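Local coordinates for SusD homolog (Bacteroides thetaiotaomicron, PDB 3SGH), which probably binds glycans at the cell surface as a SusD-like outer-membrane lipoprotein, handing them to a partner transporter for uptake, at residues A[41-46]-A[424-429]; A[58-63]-A[440-445]; A[64-69]-A[452-457]; A[68-73]-A[459-464]. All blocks are in the same frame, centred on the assembly; numbering follows the deposited sequence. Where two conformers were deposited one is given.

Contact 1: residues A[41-46]-A[424-429]; sequences CMWASF and NGWADF
An aromatic cluster of Trp43, Phe46 and Trp426 joins the 3-10 turn that follows helix 33-40 to the first turn of helix 424-432, deep inside this SusD-like chain. Phe46 lies over one face of the Trp426 indole. Its CB sits 3.6 Å from the centroid of the five-membered ring and only 10° off the normal, a CH-pi contact, while the CD2 edge of the phenyl ring is directed at the six-membered ring in an edge-to-face pair with planes at 65°. Phe46 CD2 comes to 3.6 Å from Trp426 CZ2. A chi1 of -172° swings the Trp426 indole away from its own backbone N and lays it alongside Phe46, both side chains pointing the same way. In a fold whose regular structure is almost all helix, the cluster joins an early loop to a late helix. Trp43 reaches the same indole from another direction: Trp43 CE3 is 3.7 Å from Trp426 CE3, in an oblique pairing. Both indole nitrogens find acceptors beyond the cluster, Trp43 NE1 at Ser76 OG and Trp426 NE1 at Gln454 O. Leu119 of helix 100-120 packs against both tryptophans.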
loop_
_atom_site.group_PDB
_atom_site.type_symbol
_atom_site.label_atom_id
_atom_site.label_comp_id
_atom_site.label_asym_id
_atom_site.label_seq_id
_atom_site.Cartn_x
_atom_site.Cartn_y
_atom_site.Cartn_z
ATOM N N CYS A 41 -7.663 6.789 -0.967
ATOM C CA CYS A 41 -9.045 6.614 -1.459
ATOM C C CYS A 41 -9.323 6.925 -2.920
ATOM O O CYS A 41 -10.504 7.153 -3.284
ATOM C CB CYS A 41 -10.009 7.460 -0.607
ATOM S SG CYS A 41 -9.895 7.295 1.232
HETATM N N MSE A 42 -8.301 6.891 -3.773
HETATM C CA MSE A 42 -8.442 7.228 -5.193
HETATM C C MSE A 42 -7.919 6.058 -6.032
HETATM O O MSE A 42 -8.627 5.059 -6.227
HETATM C CB MSE A 42 -7.724 8.565 -5.536
HETATM C CG MSE A 42 -8.379 9.812 -4.913
HETATM SE SE MSE A 42 -10.203 10.210 -5.482
HETATM C CE MSE A 42 -9.854 11.243 -7.108
ATOM N N TRP A 43 -6.676 6.169 -6.506
ATOM C CA TRP A 43 -6.060 5.035 -7.181
ATOM C C TRP A 43 -5.978 3.824 -6.270
ATOM O O TRP A 43 -5.829 2.696 -6.745
ATOM C CB TRP A 43 -4.660 5.356 -7.778
ATOM C CG TRP A 43 -3.706 5.904 -6.753
ATOM C CD1 TRP A 43 -3.425 7.211 -6.535
ATOM C CD2 TRP A 43 -2.962 5.167 -5.774
ATOM N NE1 TRP A 43 -2.572 7.345 -5.483
ATOM C CE2 TRP A 43 -2.265 6.111 -4.991
ATOM C CE3 TRP A 43 -2.830 3.806 -5.465
ATOM C CZ2 TRP A 43 -1.457 5.741 -3.893
ATOM C CZ3 TRP A 43 -2.012 3.441 -4.365
ATOM C CH2 TRP A 43 -1.330 4.405 -3.623
ATOM N N ALA A 44 -6.060 4.029 -4.957
ATOM C CA ALA A 44 -6.043 2.914 -3.999
ATOM C C ALA A 44 -7.094 1.850 -4.281
ATOM O O ALA A 44 -6.960 0.709 -3.823
ATOM C CB ALA A 44 -6.213 3.452 -2.559
ATOM N N SER A 45 -8.183 2.227 -4.968
ATOM C CA SER A 45 -9.197 1.254 -5.317
ATOM C C SER A 45 -8.635 0.113 -6.183
ATOM O O SER A 45 -9.216 -0.977 -6.222
ATOM C CB SER A 45 -10.406 1.925 -5.985
ATOM O OG SER A 45 -11.013 2.848 -5.086
ATOM N N PHE A 46 -7.511 0.333 -6.829
ATOM C CA PHE A 46 -6.858 -0.736 -7.572
ATOM C C PHE A 46 -6.301 -1.855 -6.674
ATOM O O PHE A 46 -5.883 -2.896 -7.196
ATOM C CB PHE A 46 -5.685 -0.199 -8.436
ATOM C CG PHE A 46 -6.079 0.891 -9.396
ATOM C CD1 PHE A 46 -7.363 0.968 -9.916
ATOM C CD2 PHE A 46 -5.142 1.811 -9.796
ATOM C CE1 PHE A 46 -7.723 1.975 -10.780
ATOM C CE2 PHE A 46 -5.477 2.853 -10.706
ATOM C CZ PHE A 46 -6.735 2.947 -11.184
ATOM N N ASN A 424 -0.669 -2.234 -1.217
ATOM C CA ASN A 424 -0.249 -3.650 -1.175
ATOM C C ASN A 424 -0.910 -4.505 -2.248
ATOM O O ASN A 424 -0.232 -5.260 -3.000
ATOM C CB ASN A 424 -0.528 -4.285 0.183
ATOM C CG ASN A 424 -0.101 -5.711 0.218
ATOM O OD1 ASN A 424 1.088 -6.003 0.074
ATOM N ND2 ASN A 424 -1.059 -6.635 0.350
ATOM N N GLY A 425 -2.227 -4.403 -2.326
ATOM C CA GLY A 425 -2.963 -5.199 -3.309
ATOM C C GLY A 425 -2.547 -4.929 -4.752
ATOM O O GLY A 425 -2.292 -5.854 -5.514
ATOM N N TRP A 426 -2.495 -3.640 -5.113
ATOM C CA TRP A 426 -2.209 -3.254 -6.488
ATOM C C TRP A 426 -0.778 -3.639 -6.848
ATOM O O TRP A 426 -0.511 -4.075 -7.969
ATOM C CB TRP A 426 -2.425 -1.773 -6.656
ATOM C CG TRP A 426 -2.328 -1.335 -8.067
ATOM C CD1 TRP A 426 -2.595 -2.071 -9.181
ATOM C CD2 TRP A 426 -2.026 -0.020 -8.506
ATOM N NE1 TRP A 426 -2.431 -1.313 -10.280
ATOM C CE2 TRP A 426 -2.070 -0.043 -9.905
ATOM C CE3 TRP A 426 -1.682 1.163 -7.856
ATOM C CZ2 TRP A 426 -1.775 1.077 -10.686
ATOM C CZ3 TRP A 426 -1.426 2.292 -8.619
ATOM C CH2 TRP A 426 -1.493 2.231 -10.038
ATOM N N ALA A 427 0.131 -3.455 -5.899
ATOM C CA ALA A 427 1.528 -3.787 -6.130
ATOM C C ALA A 427 1.726 -5.294 -6.311
ATOM O O ALA A 427 2.340 -5.733 -7.304
ATOM C CB ALA A 427 2.420 -3.267 -5.020
ATOM N N ASP A 428 1.181 -6.097 -5.401
ATOM C CA ASP A 428 1.291 -7.579 -5.508
ATOM C C ASP A 428 0.571 -8.086 -6.757
ATOM O O ASP A 428 1.071 -9.001 -7.457
ATOM C CB ASP A 428 0.788 -8.309 -4.233
ATOM C CG ASP A 428 1.787 -8.227 -3.050
ATOM O OD1 ASP A 428 2.910 -7.674 -3.223
ATOM O OD2 ASP A 428 1.458 -8.755 -1.956
ATOM N N PHE A 429 -0.559 -7.501 -7.112
ATOM C CA PHE A 429 -1.243 -7.926 -8.326
ATOM C C PHE A 429 -0.363 -7.615 -9.591
ATOM O O PHE A 429 -0.223 -8.450 -10.484
ATOM C CB PHE A 429 -2.627 -7.324 -8.446
ATOM C CG PHE A 429 -3.284 -7.630 -9.788
ATOM C CD1 PHE A 429 -3.810 -8.887 -10.042
ATOM C CD2 PHE A 429 -3.283 -6.688 -10.804
ATOM C CE1 PHE A 429 -4.348 -9.187 -11.271
ATOM C CE2 PHE A 429 -3.823 -6.970 -12.057
ATOM C CZ PHE A 429 -4.364 -8.237 -12.286
#

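Contact 2: residues A[58-63]-A[440-445]; sequences FGKNIF and ATESMN
Lys60 and Glu442 form a salt bridge, NZ to OE2 at 3.2 Å, with the ammonium coming from above the carboxylate plane, 57° out of it. The same NZ also donates to the carbonyl of Ala290, and a water ties the group together by accepting from NZ and donating to Thr441 OG1 at 2.7 Å. The lysine chain is extended beyond CG and crosses Glu442 at about a right angle. Putting an alanine at Lys60 would probably leave Glu442 OE2 without its charge partner and the Ala290 carbonyl without this donor. These are two irregular surface loops, one holding a type II' beta turn from Phe58 to Asn61, with Asn61 also at the centre of an inverse gamma turn. A second water links the loops by donating to Asn61 OD1 at 3.0 Å and to Met444 O at 2.8 Å, while Asn67 ND2 donates to that same OD1. Van der Waals packing comes from selenomethionine Met444, bent at chi2 (-73°) and chi3 (-75°). Its CG makes the apolar touch, 3.7 Å from Lys60 CB, and lies 3.4 Å from Lys60 O; the bend carries its CE across the Asn61 amide, 3.6 Å from OD1.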
loop_
_atom_site.group_PDB
_atom_site.type_symbol
_atom_site.label_atom_id
_atom_site.label_comp_id
_atom_site.label_asym_id
_atom_site.label_seq_id
_atom_site.Cartn_x
_atom_site.Cartn_y
_atom_site.Cartn_z
ATOM N N PHE A 58 -17.061 14.048 -13.595
ATOM C CA PHE A 58 -16.313 13.511 -14.750
ATOM C C PHE A 58 -16.924 12.257 -15.369
ATOM O O PHE A 58 -16.370 11.718 -16.323
ATOM C CB PHE A 58 -14.900 13.126 -14.351
ATOM C CG PHE A 58 -13.950 14.297 -14.104
ATOM C CD1 PHE A 58 -13.865 15.353 -14.987
ATOM C CD2 PHE A 58 -13.103 14.294 -12.995
ATOM C CE1 PHE A 58 -12.959 16.394 -14.767
ATOM C CE2 PHE A 58 -12.185 15.321 -12.778
ATOM C CZ PHE A 58 -12.111 16.362 -13.656
ATOM N N GLY A 59 -18.030 11.775 -14.799
ATOM C CA GLY A 59 -18.604 10.488 -15.227
ATOM C C GLY A 59 -17.604 9.355 -15.031
ATOM O O GLY A 59 -17.102 9.178 -13.944
ATOM N N LYS A 60 -17.301 8.604 -16.081
ATOM C CA LYS A 60 -16.371 7.482 -16.015
ATOM C C LYS A 60 -14.903 7.841 -16.344
ATOM O O LYS A 60 -14.051 6.955 -16.391
ATOM C CB LYS A 60 -16.850 6.357 -16.926
ATOM C CG LYS A 60 -18.182 5.812 -16.462
ATOM C CD LYS A 60 -18.638 4.550 -17.255
ATOM C CE LYS A 60 -19.965 4.010 -16.740
ATOM N NZ LYS A 60 -20.454 2.921 -17.590
ATOM N N ASN A 61 -14.635 9.124 -16.581
ATOM C CA ASN A 61 -13.244 9.583 -16.793
ATOM C C ASN A 61 -12.614 9.905 -15.451
ATOM O O ASN A 61 -12.317 11.055 -15.110
ATOM C CB ASN A 61 -13.193 10.742 -17.780
ATOM C CG ASN A 61 -13.462 10.266 -19.184
ATOM O OD1 ASN A 61 -12.777 9.363 -19.659
ATOM N ND2 ASN A 61 -14.515 10.799 -19.827
ATOM N N ILE A 62 -12.366 8.826 -14.734
ATOM C CA ILE A 62 -11.858 8.851 -13.352
ATOM C C ILE A 62 -10.974 7.654 -13.137
ATOM O O ILE A 62 -10.917 6.750 -14.003
ATOM C CB ILE A 62 -13.014 8.882 -12.284
ATOM C CG1 ILE A 62 -13.942 7.676 -12.422
ATOM C CG2 ILE A 62 -13.821 10.238 -12.338
ATOM C CD1 ILE A 62 -15.107 7.643 -11.432
ATOM N N PHE A 63 -10.242 7.627 -12.024
ATOM C CA PHE A 63 -9.302 6.536 -11.757
ATOM C C PHE A 63 -9.952 5.162 -11.885
ATOM O O PHE A 63 -9.327 4.227 -12.350
ATOM C CB PHE A 63 -8.706 6.651 -10.325
ATOM C CG PHE A 63 -7.385 7.378 -10.254
ATOM C CD1 PHE A 63 -6.287 6.924 -10.962
ATOM C CD2 PHE A 63 -7.242 8.508 -9.468
ATOM C CE1 PHE A 63 -5.059 7.579 -10.879
ATOM C CE2 PHE A 63 -6.019 9.127 -9.375
ATOM C CZ PHE A 63 -4.940 8.672 -10.098
ATOM N N ALA A 440 -12.334 -2.867 -13.150
ATOM C CA ALA A 440 -13.462 -2.073 -13.557
ATOM C C ALA A 440 -14.370 -2.901 -14.479
ATOM O O ALA A 440 -13.894 -3.816 -15.184
ATOM C CB ALA A 440 -12.957 -0.812 -14.282
ATOM N N THR A 441 -15.651 -2.537 -14.526
ATOM C CA THR A 441 -16.563 -3.094 -15.514
ATOM C C THR A 441 -16.099 -2.771 -16.951
ATOM O O THR A 441 -16.366 -3.534 -17.892
ATOM C CB THR A 441 -18.027 -2.638 -15.309
ATOM O OG1 THR A 441 -18.088 -1.194 -15.343
ATOM C CG2 THR A 441 -18.586 -3.215 -13.990
ATOM N N GLU A 442 -15.432 -1.642 -17.144
ATOM C CA GLU A 442 -14.878 -1.302 -18.448
ATOM C C GLU A 442 -13.689 -0.378 -18.251
ATOM O O GLU A 442 -13.628 0.343 -17.257
ATOM C CB GLU A 442 -15.913 -0.609 -19.337
ATOM C CG GLU A 442 -16.245 0.796 -18.903
ATOM C CD GLU A 442 -17.382 1.422 -19.721
ATOM O OE1 GLU A 442 -17.107 2.229 -20.635
ATOM O OE2 GLU A 442 -18.540 1.096 -19.441
ATOM N N SER A 443 -12.795 -0.367 -19.227
ATOM C CA SER A 443 -11.742 0.605 -19.277
ATOM C C SER A 443 -12.160 1.766 -20.157
ATOM O O SER A 443 -12.640 1.584 -21.271
ATOM C CB SER A 443 -10.445 -0.003 -19.812
ATOM O OG SER A 443 -9.472 1.010 -20.046
HETATM N N MSE A 444 -11.887 2.958 -19.661
HETATM C CA MSE A 444 -12.089 4.216 -20.400
HETATM C C MSE A 444 -10.771 4.779 -20.984
HETATM O O MSE A 444 -10.707 5.943 -21.457
HETATM C CB MSE A 444 -12.765 5.235 -19.492
HETATM C CG MSE A 444 -14.167 4.907 -19.068
HETATM SE SE MSE A 444 -15.369 5.154 -20.569
HETATM C CE MSE A 444 -15.395 7.069 -20.561
ATOM N N ASN A 445 -9.731 3.932 -20.976
ATOM C CA ASN A 445 -8.397 4.283 -21.461
ATOM C C ASN A 445 -7.993 3.260 -22.511
ATOM O O ASN A 445 -7.999 2.065 -22.258
ATOM C CB ASN A 445 -7.409 4.250 -20.294
ATOM C CG ASN A 445 -6.026 4.784 -20.654
ATOM O OD1 ASN A 445 -5.196 4.081 -21.220
ATOM N ND2 ASN A 445 -5.766 6.014 -20.290
HETATM O O HOH W 1 -19.409 -0.050 -17.461
HETATM O O HOH W 2 -12.465 7.956 -22.245
#

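Contact 3: residues A[64-69]-A[452-457]; sequences AYYNAS and RGQRRL
Tyr66 packs on Gly453 and Gln454 where two irregular loops meet, the one leading into helix 70-73 and the one between helices 424-432 and 461-466 of the SusD-like fold. The ring contact is of the CH-pi kind: Gly453 CA lies over one face, 4.1 Å from the ring centroid and 26° off the normal. Gln454 N sits above the same face, and Gln454 CB touches Tyr66 CD1 at 3.7 Å. Ring and amide planes stand 82° apart, and the tyrosine and glutamine side chains lie alongside each other, pointing opposite ways. Beyond the ring, Tyr66 OH takes a hydrogen bond from Ala440 N. An alanine in place of Tyr66 would probably strip the cover from Gly453 and leave Ala440 N without this acceptor. Polar bonds position the glutamine amide. Its NE2 donates to Arg456 O at 2.9 Å, holding the amide within its own loop, and a water bridges the loops, accepting from Ala68 N at 2.8 Å and donating to Gln454 OE1 at 2.7 Å. Gln454 stretches out from a CG placed opposite its backbone N (chi1 -179°), which carries OE1 across to 3.2 Å from Tyr66 CA.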
loop_
_atom_site.group_PDB
_atom_site.type_symbol
_atom_site.label_atom_id
_atom_site.label_comp_id
_atom_site.label_asym_id
_atom_site.label_seq_id
_atom_site.Cartn_x
_atom_site.Cartn_y
_atom_site.Cartn_z
ATOM N N ALA A 64 -11.195 5.035 -11.424
ATOM C CA ALA A 64 -11.796 3.683 -11.297
ATOM C C ALA A 64 -11.888 2.975 -12.619
ATOM O O ALA A 64 -11.905 1.743 -12.650
ATOM C CB ALA A 64 -13.189 3.744 -10.626
ATOM N N TYR A 65 -11.977 3.751 -13.709
ATOM C CA TYR A 65 -12.020 3.177 -15.065
ATOM C C TYR A 65 -10.708 3.459 -15.843
ATOM O O TYR A 65 -10.655 3.402 -17.090
ATOM C CB TYR A 65 -13.238 3.712 -15.829
ATOM C CG TYR A 65 -14.569 3.653 -15.103
ATOM C CD1 TYR A 65 -14.954 4.648 -14.232
ATOM C CD2 TYR A 65 -15.489 2.617 -15.346
ATOM C CE1 TYR A 65 -16.196 4.649 -13.635
ATOM C CE2 TYR A 65 -16.691 2.579 -14.751
ATOM C CZ TYR A 65 -17.078 3.607 -13.880
ATOM O OH TYR A 65 -18.321 3.632 -13.269
ATOM N N TYR A 66 -9.668 3.803 -15.084
ATOM C CA TYR A 66 -8.311 3.913 -15.574
ATOM C C TYR A 66 -8.099 5.123 -16.442
ATOM O O TYR A 66 -7.239 5.103 -17.262
ATOM C CB TYR A 66 -7.895 2.654 -16.355
ATOM C CG TYR A 66 -8.315 1.333 -15.723
ATOM C CD1 TYR A 66 -8.235 1.106 -14.351
ATOM C CD2 TYR A 66 -8.824 0.317 -16.512
ATOM C CE1 TYR A 66 -8.660 -0.112 -13.806
ATOM C CE2 TYR A 66 -9.238 -0.893 -15.965
ATOM C CZ TYR A 66 -9.138 -1.115 -14.635
ATOM O OH TYR A 66 -9.593 -2.329 -14.123
ATOM N N ASN A 67 -8.889 6.181 -16.250
ATOM C CA ASN A 67 -8.728 7.358 -17.091
ATOM C C ASN A 67 -8.924 8.668 -16.305
ATOM O O ASN A 67 -9.737 9.538 -16.665
ATOM C CB ASN A 67 -9.678 7.290 -18.279
ATOM C CG ASN A 67 -9.219 8.127 -19.433
ATOM O OD1 ASN A 67 -8.067 8.029 -19.845
ATOM N ND2 ASN A 67 -10.116 8.969 -19.976
ATOM N N ALA A 68 -8.158 8.795 -15.228
ATOM C CA ALA A 68 -8.179 10.017 -14.410
ATOM C C ALA A 68 -7.747 11.259 -15.159
ATOM O O ALA A 68 -6.887 11.223 -16.065
ATOM C CB ALA A 68 -7.294 9.868 -13.169
ATOM N N SER A 69 -8.295 12.376 -14.707
ATOM C CA SER A 69 -7.856 13.710 -15.072
ATOM C C SER A 69 -6.400 13.938 -14.707
ATOM O O SER A 69 -5.847 13.251 -13.883
ATOM C CB SER A 69 -8.705 14.756 -14.346
ATOM O OG SER A 69 -8.457 14.740 -12.943
ATOM N N ARG A 452 -5.661 -6.592 -16.961
ATOM C CA ARG A 452 -4.461 -6.195 -16.231
ATOM C C ARG A 452 -4.615 -4.884 -15.471
ATOM O O ARG A 452 -3.799 -4.594 -14.586
ATOM C CB ARG A 452 -3.284 -6.091 -17.207
ATOM C CG ARG A 452 -3.092 -7.435 -17.977
ATOM C CD ARG A 452 -1.904 -7.452 -18.841
ATOM N NE ARG A 452 -0.645 -7.439 -18.114
ATOM C CZ ARG A 452 0.272 -6.459 -18.158
ATOM N NH1 ARG A 452 0.101 -5.360 -18.880
ATOM N NH2 ARG A 452 1.401 -6.599 -17.492
ATOM N N GLY A 453 -5.624 -4.108 -15.855
ATOM C CA GLY A 453 -5.931 -2.851 -15.197
ATOM C C GLY A 453 -4.933 -1.735 -15.527
ATOM O O GLY A 453 -4.101 -1.861 -16.446
ATOM N N GLN A 454 -5.014 -0.662 -14.753
ATOM C CA GLN A 454 -4.057 0.442 -14.835
ATOM C C GLN A 454 -2.738 -0.043 -14.277
ATOM O O GLN A 454 -2.717 -0.745 -13.300
ATOM C CB GLN A 454 -4.560 1.675 -14.062
ATOM C CG GLN A 454 -3.585 2.848 -14.148
ATOM C CD GLN A 454 -4.236 4.210 -13.984
ATOM O OE1 GLN A 454 -5.478 4.352 -14.074
ATOM N NE2 GLN A 454 -3.394 5.254 -13.772
ATOM N N ARG A 455 -1.630 0.303 -14.916
ATOM C CA ARG A 455 -0.339 -0.293 -14.602
ATOM C C ARG A 455 0.589 0.683 -13.827
ATOM O O ARG A 455 1.516 0.242 -13.151
ATOM C CB ARG A 455 0.298 -0.813 -15.860
ATOM C CG ARG A 455 -0.552 -1.789 -16.628
ATOM C CD ARG A 455 -1.016 -3.033 -15.829
ATOM N NE ARG A 455 0.114 -3.855 -15.379
ATOM C CZ ARG A 455 0.030 -4.963 -14.633
ATOM N NH1 ARG A 455 -1.136 -5.397 -14.182
ATOM N NH2 ARG A 455 1.120 -5.660 -14.322
ATOM N N ARG A 456 0.305 1.980 -13.942
ATOM C CA ARG A 456 1.068 3.048 -13.294
ATOM C C ARG A 456 0.321 4.382 -13.371
ATOM O O ARG A 456 -0.602 4.543 -14.169
ATOM C CB ARG A 456 2.437 3.237 -13.962
ATOM C CG ARG A 456 2.423 3.820 -15.350
ATOM C CD ARG A 456 3.773 3.837 -16.003
ATOM N NE ARG A 456 4.532 5.022 -15.584
ATOM C CZ ARG A 456 4.451 6.207 -16.181
ATOM N NH1 ARG A 456 3.605 6.409 -17.198
ATOM N NH2 ARG A 456 5.191 7.222 -15.740
ATOM N N LEU A 457 0.749 5.339 -12.553
ATOM C CA LEU A 457 0.371 6.731 -12.752
ATOM C C LEU A 457 1.395 7.371 -13.701
ATOM O O LEU A 457 2.515 6.895 -13.811
ATOM C CB LEU A 457 0.329 7.468 -11.408
ATOM C CG LEU A 457 -0.984 7.347 -10.624
ATOM C CD1 LEU A 457 -1.459 5.912 -10.454
ATOM C CD2 LEU A 457 -0.828 8.051 -9.265
HETATM O O HOH W 3 -6.224 6.938 -14.265
#

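Contact 4: residues A[68-73]-A[459-464]; sequences ASEGHN and FTRSEY
Glu70 sends its CG away from its own carbonyl carbon (chi1 -67°) and runs on extended, while Arg461 starts with CG opposite the backbone N (chi1 177°) and then bends at chi3 (-72°), which turns its guanidinium side-on to the carboxylate. The result is a bidentate salt bridge with one nitrogen to each oxygen. Arg461 NE donates to Glu70 OE1 at 2.6 Å, and Arg461 NH2 donates to Glu70 OE2 at 2.8 Å, using the syn lone pair of OE2. The two flat groups are nearly coplanar, though the NE bond is the more bent of the pair and OE1 is tilted from the guanidinium plane. Two bonds rather than one should limit rotation of either group about its own axis. Each partner stands in the first turn of a helix, right after an N-cap residue. Ser69 OG accepts from His72 N at 3.0 Å, and Thr460 OG1 accepts from Glu463 N at 3.2 Å. Next to the exposed bridge, Asn73 ND2 approaches Phe459 O no closer than 4.0 Å; its hydrogen bond goes to Arg458 O instead. The contact thus pairs the starts of helices 70-73 and 461-466: Asp74, just past the first helix, accepts from Arg461 N, Trp77 of helix 75-84 lies against Thr460 and Glu463, and helix 468-477 packs on Phe459 and Tyr464.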
loop_
_atom_site.group_PDB
_atom_site.type_symbol
_atom_site.label_atom_id
_atom_site.label_comp_id
_atom_site.label_asym_id
_atom_site.label_seq_id
_atom_site.Cartn_x
_atom_site.Cartn_y
_atom_site.Cartn_z
ATOM N N ALA A 68 -8.158 8.795 -15.228
ATOM C CA ALA A 68 -8.179 10.017 -14.410
ATOM C C ALA A 68 -7.747 11.259 -15.159
ATOM O O ALA A 68 -6.887 11.223 -16.065
ATOM C CB ALA A 68 -7.294 9.868 -13.169
ATOM N N SER A 69 -8.295 12.376 -14.707
ATOM C CA SER A 69 -7.856 13.710 -15.072
ATOM C C SER A 69 -6.400 13.938 -14.707
ATOM O O SER A 69 -5.847 13.251 -13.883
ATOM C CB SER A 69 -8.705 14.756 -14.346
ATOM O OG SER A 69 -8.457 14.740 -12.943
ATOM N N GLU A 70 -5.775 14.924 -15.334
ATOM C CA GLU A 70 -4.405 15.289 -14.982
ATOM C C GLU A 70 -4.308 15.649 -13.514
ATOM O O GLU A 70 -3.379 15.225 -12.860
ATOM C CB GLU A 70 -3.953 16.468 -15.812
ATOM C CG GLU A 70 -3.807 16.130 -17.308
ATOM C CD GLU A 70 -3.272 17.290 -18.167
ATOM O OE1 GLU A 70 -2.994 18.383 -17.624
ATOM O OE2 GLU A 70 -3.162 17.130 -19.421
ATOM N N GLY A 71 -5.246 16.473 -13.027
ATOM C CA GLY A 71 -5.262 16.876 -11.612
ATOM C C GLY A 71 -5.317 15.714 -10.636
ATOM O O GLY A 71 -4.587 15.703 -9.629
ATOM N N HIS A 72 -6.185 14.740 -10.920
ATOM C CA HIS A 72 -6.290 13.534 -10.115
ATOM C C HIS A 72 -5.023 12.718 -10.271
ATOM O O HIS A 72 -4.415 12.336 -9.286
ATOM C CB HIS A 72 -7.525 12.726 -10.486
ATOM C CG HIS A 72 -8.783 13.360 -10.030
ATOM N ND1 HIS A 72 -10.019 12.806 -10.243
ATOM C CD2 HIS A 72 -8.988 14.500 -9.323
ATOM C CE1 HIS A 72 -10.937 13.591 -9.707
ATOM N NE2 HIS A 72 -10.339 14.625 -9.132
ATOM N N ASN A 73 -4.584 12.478 -11.491
ATOM C CA ASN A 73 -3.343 11.729 -11.662
ATOM C C ASN A 73 -2.155 12.324 -10.849
ATOM O O ASN A 73 -1.450 11.607 -10.172
ATOM C CB ASN A 73 -2.929 11.689 -13.120
ATOM C CG ASN A 73 -1.614 10.945 -13.321
ATOM O OD1 ASN A 73 -1.606 9.717 -13.449
ATOM N ND2 ASN A 73 -0.505 11.673 -13.302
ATOM N N PHE A 459 3.641 10.741 -15.306
ATOM C CA PHE A 459 4.417 11.914 -14.911
ATOM C C PHE A 459 3.460 13.140 -14.885
ATOM O O PHE A 459 2.442 13.184 -15.605
ATOM C CB PHE A 459 5.586 12.120 -15.888
ATOM C CG PHE A 459 6.570 10.952 -15.953
ATOM C CD1 PHE A 459 6.921 10.257 -14.821
ATOM C CD2 PHE A 459 7.166 10.629 -17.154
ATOM C CE1 PHE A 459 7.878 9.236 -14.876
ATOM C CE2 PHE A 459 8.114 9.625 -17.233
ATOM C CZ PHE A 459 8.466 8.926 -16.117
ATOM N N THR A 460 3.775 14.123 -14.052
ATOM C CA THR A 460 2.863 15.236 -13.827
ATOM C C THR A 460 2.995 16.401 -14.798
ATOM O O THR A 460 4.063 16.635 -15.392
ATOM C CB THR A 460 3.071 15.826 -12.428
ATOM O OG1 THR A 460 4.364 16.453 -12.392
ATOM C CG2 THR A 460 2.926 14.717 -11.333
ATOM N N ARG A 461 1.909 17.164 -14.927
ATOM C CA ARG A 461 1.923 18.334 -15.786
ATOM C C ARG A 461 2.953 19.321 -15.281
ATOM O O ARG A 461 3.632 19.969 -16.097
ATOM C CB ARG A 461 0.541 19.014 -15.930
ATOM C CG ARG A 461 0.646 20.322 -16.820
ATOM C CD ARG A 461 -0.673 20.921 -17.337
ATOM N NE ARG A 461 -1.216 20.052 -18.378
ATOM C CZ ARG A 461 -1.406 20.361 -19.656
ATOM N NH1 ARG A 461 -1.150 21.585 -20.172
ATOM N NH2 ARG A 461 -1.888 19.404 -20.439
ATOM N N SER A 462 3.091 19.459 -13.956
ATOM C CA SER A 462 4.041 20.462 -13.425
ATOM C C SER A 462 5.483 20.116 -13.822
ATOM O O SER A 462 6.324 21.001 -14.039
ATOM C CB SER A 462 3.866 20.650 -11.903
ATOM O OG SER A 462 4.414 19.532 -11.208
ATOM N N GLU A 463 5.769 18.835 -13.957
ATOM C CA GLU A 463 7.094 18.407 -14.396
ATOM C C GLU A 463 7.327 18.650 -15.903
ATOM O O GLU A 463 8.426 19.069 -16.321
ATOM C CB GLU A 463 7.341 16.963 -14.004
ATOM C CG GLU A 463 7.573 16.836 -12.489
ATOM C CD GLU A 463 8.970 17.301 -12.113
ATOM O OE1 GLU A 463 9.919 16.589 -12.468
ATOM O OE2 GLU A 463 9.124 18.380 -11.484
ATOM N N TYR A 464 6.321 18.356 -16.719
ATOM C CA TYR A 464 6.427 18.693 -18.131
ATOM C C TYR A 464 6.607 20.214 -18.355
ATOM O O TYR A 464 7.265 20.643 -19.292
ATOM C CB TYR A 464 5.226 18.175 -18.919
ATOM C CG TYR A 464 5.281 16.687 -19.243
ATOM C CD1 TYR A 464 6.042 16.222 -20.321
ATOM C CD2 TYR A 464 4.555 15.772 -18.507
ATOM C CE1 TYR A 464 6.091 14.878 -20.629
ATOM C CE2 TYR A 464 4.567 14.417 -18.810
ATOM C CZ TYR A 464 5.338 13.973 -19.888
ATOM O OH TYR A 464 5.377 12.639 -20.224
#

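In the fold
All four contacts pair a segment between residues 41 and 73 with one between 424 and 464, and both sides advance in the same order along the chain. Contact 1 lies deepest, its centre about 7 Å from that of the chain; contacts 3, 4 and 2 lie about 16, 21 and 22 Å out. Contacts 2 and 3 are neighbours, centres about 8 Å apart, whereas contacts 1 and 4 are about 19 Å apart. Contacts 3 and 4 share Ala68 and Ser69, Phe46 packs on the Phe63 carbonyl, and the Phe63 ring packs on Asn73. Together they join early and late regions of one SusD/RagB family chain, with over 350 residues, nearly half of them helical, between them.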